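Local coordinates for thioesterase PA1618 (PDB 4QD8) that hydrolyses thioesters as a hotdog-fold enzyme of the PaaI family and binds phenacyl-CoA, at the interface of chains A and B. Residues are numbered along the deposited sequence; one frame, centred on the assembly and turned at random. Chains: chain A/B, Thioesterase PA1618.

The interface of chains A and B. Residues chain A 60, 64, 85-87; chain B 56-57, 60, 89, 91.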
ATOM      1  N   VAL A  60       4.636 -10.725   6.696  1.00 14.24           N
ATOM      2  CA  VAL A  60       3.767  -9.672   7.208  1.00 14.46           C
ATOM      3  C   VAL A  60       3.365  -9.946   8.674  1.00 14.97           C
ATOM      4  O   VAL A  60       3.307  -9.013   9.474  1.00 15.22           O
ATOM      5  CB  VAL A  60       2.562  -9.407   6.281  1.00 13.67           C
ATOM      6  CG1 VAL A  60       1.650  -8.312   6.874  1.00 14.42           C
ATOM      7  CG2 VAL A  60       3.057  -8.965   4.897  1.00 13.80           C
ATOM      8  N   GLU A  64       4.010  -7.186  11.414  1.00 14.75           N
ATOM      9  CA  GLU A  64       2.899  -6.642  12.204  1.00 15.70           C
ATOM     10  C   GLU A  64       3.041  -6.981  13.690  1.00 16.27           C
ATOM     11  O   GLU A  64       2.679  -6.166  14.543  1.00 15.89           O
ATOM     12  CB  GLU A  64       1.529  -7.056  11.634  1.00 16.95           C
ATOM     13  CG  GLU A  64       0.386  -6.287  12.278  1.00 21.95           C
ATOM     14  CD  GLU A  64      -0.820  -6.035  11.368  1.00 15.30           C
ATOM     15  OE1 GLU A  64      -0.712  -6.075  10.108  1.00 23.31           O
ATOM     16  OE2 GLU A  64      -1.878  -5.763  11.954  1.00 25.76           O
ATOM     17  N   LEU A  85      -3.970  -0.766  11.492  1.00 15.48           N
ATOM     18  CA  LEU A  85      -4.939  -0.061  10.667  1.00 15.34           C
ATOM     19  C   LEU A  85      -4.689  -0.298   9.177  1.00 14.83           C
ATOM     20  O   LEU A  85      -5.615  -0.581   8.424  1.00 15.53           O
ATOM     21  CB  LEU A  85      -4.915   1.437  10.988  1.00 15.33           C
ATOM     22  CG  LEU A  85      -5.912   2.340  10.263  1.00 18.55           C
ATOM     23  CD1 LEU A  85      -7.316   2.028  10.740  1.00 22.98           C
ATOM     24  CD2 LEU A  85      -5.579   3.814  10.493  1.00 22.69           C
ATOM     25  N   GLU A  86      -3.440  -0.161   8.758  1.00 14.07           N
ATOM     26  CA  GLU A  86      -3.085  -0.418   7.363  1.00 16.77           C
ATOM     27  C   GLU A  86      -1.706  -1.029   7.322  1.00 14.20           C
ATOM     28  O   GLU A  86      -0.828  -0.651   8.087  1.00 14.72           O
ATOM     29  CB  GLU A  86      -3.094   0.890   6.559  1.00 17.75           C
ATOM     30  CG  GLU A  86      -3.468   0.708   5.072  1.00 18.44           C
ATOM     31  CD  GLU A  86      -2.298   0.351   4.196  1.00 21.91           C
ATOM     32  OE1 GLU A  86      -1.138   0.480   4.646  1.00 22.81           O
ATOM     33  OE2 GLU A  86      -2.548  -0.049   3.034  1.00 21.43           O
ATOM     34  N   VAL A  87      -1.494  -1.985   6.430  1.00 14.24           N
ATOM     35  CA  VAL A  87      -0.161  -2.553   6.295  1.00 14.31           C
ATOM     36  C   VAL A  87       0.120  -2.766   4.822  1.00 14.61           C
ATOM     37  O   VAL A  87      -0.786  -3.040   4.043  1.00 14.91           O
ATOM     38  CB  VAL A  87      -0.010  -3.884   7.093  1.00 15.88           C
ATOM     39  CG1 VAL A  87      -0.895  -5.007   6.519  1.00 15.49           C
ATOM     40  CG2 VAL A  87       1.462  -4.303   7.158  1.00 14.07           C
TER
ATOM     41  N   GLY B  56      -3.507  -9.086  12.513  1.00 16.36           N
ATOM     42  CA  GLY B  56      -3.661  -8.494  11.195  1.00 16.41           C
ATOM     43  C   GLY B  56      -2.785  -9.176  10.165  1.00 16.54           C
ATOM     44  O   GLY B  56      -3.143  -9.271   8.991  1.00 14.09           O
ATOM     45  N   GLY B  57      -1.641  -9.678  10.597  1.00 14.94           N
ATOM     46  CA  GLY B  57      -0.802 -10.457   9.696  1.00 15.54           C
ATOM     47  C   GLY B  57      -1.443 -11.769   9.281  1.00 14.49           C
ATOM     48  O   GLY B  57      -1.247 -12.246   8.159  1.00 15.49           O
ATOM     49  N   VAL B  60      -3.528 -11.280   6.455  1.00 14.24           N
ATOM     50  CA  VAL B  60      -2.718 -11.170   5.248  1.00 14.46           C
ATOM     51  C   VAL B  60      -2.232 -12.557   4.775  1.00 14.97           C
ATOM     52  O   VAL B  60      -2.208 -12.818   3.573  1.00 15.22           O
ATOM     53  CB  VAL B  60      -1.578 -10.141   5.402  1.00 13.67           C
ATOM     54  CG1 VAL B  60      -0.724 -10.079   4.117  1.00 14.42           C
ATOM     55  CG2 VAL B  60      -2.165  -8.753   5.692  1.00 13.80           C
ATOM     56  N   ALA B  89      -3.136  -4.030   2.875  1.00 12.42           N
ATOM     57  CA  ALA B  89      -4.437  -4.341   3.462  1.00 12.94           C
ATOM     58  C   ALA B  89      -4.886  -3.223   4.384  1.00 16.76           C
ATOM     59  O   ALA B  89      -4.067  -2.615   5.072  1.00 16.41           O
ATOM     60  CB  ALA B  89      -4.363  -5.656   4.238  1.00 14.69           C
ATOM     61  N   HIS B  91      -7.166  -2.955   7.724  1.00 13.96           N
ATOM     62  CA  HIS B  91      -7.846  -3.663   8.790  1.00 15.25           C
ATOM     63  C   HIS B  91      -9.048  -2.825   9.239  1.00 17.31           C
ATOM     64  O   HIS B  91      -8.894  -1.731   9.785  1.00 18.32           O
ATOM     65  CB  HIS B  91      -6.859  -3.931   9.945  1.00 15.40           C
ATOM     66  CG  HIS B  91      -5.621  -4.660   9.520  1.00 15.27           C
ATOM     67  ND1 HIS B  91      -5.658  -5.895   8.893  1.00 16.31           N
ATOM     68  CD2 HIS B  91      -4.312  -4.341   9.637  1.00 17.39           C
ATOM     69  CE1 HIS B  91      -4.428  -6.293   8.643  1.00 16.81           C
ATOM     70  NE2 HIS B  91      -3.587  -5.371   9.077  1.00 17.37           N
TER
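A:Glu64 and B:His91 meet tip to tip where helix 56-72 of one subunit faces strand 80-91 of the other, in a two-fold interface that pairs hotdog subunits through edge strands and central helices. The ring NE2 of B:His91 donates to the carboxylate OE1 of A:Glu64 at 3.1 Å, on the syn lone pair. OE1 lies 25° out of the imidazole plane, and carboxylate and ring are turned 63° from each other. CG of A:Glu64 stands anti to the backbone N (chi1 -169°), sending the chain toward the partner. A helix-borne carboxylate facing the partner's glycine-rich helix start is the usual active-site pattern of this family, so A:Glu64 is probably the catalytic carboxylate. Its OE2 comes 3.3 Å from CA of B:Gly56, so that one oxygen faces the imidazole and the other the first turn of that helix. Alongside the pair, the two copies of strand 80-91 join antiparallel: A:Val87 N donates to B:Ala89 O at 3.0 Å, and B:Ala89 N returns a bond to A:Val87 O at 2.8 Å. B:His91 N adds one to A:Leu85 O, approaching from above the carbonyl plane. The two Val60 side chains cross at about a right angle, methyl against branch, forming an apolar contact between the helices. A:Val87 ties this contact to the polar pair: its CG1 lies 4.0 Å from B:Val60 CG2 and 3.7 Å from B:His91 NE2.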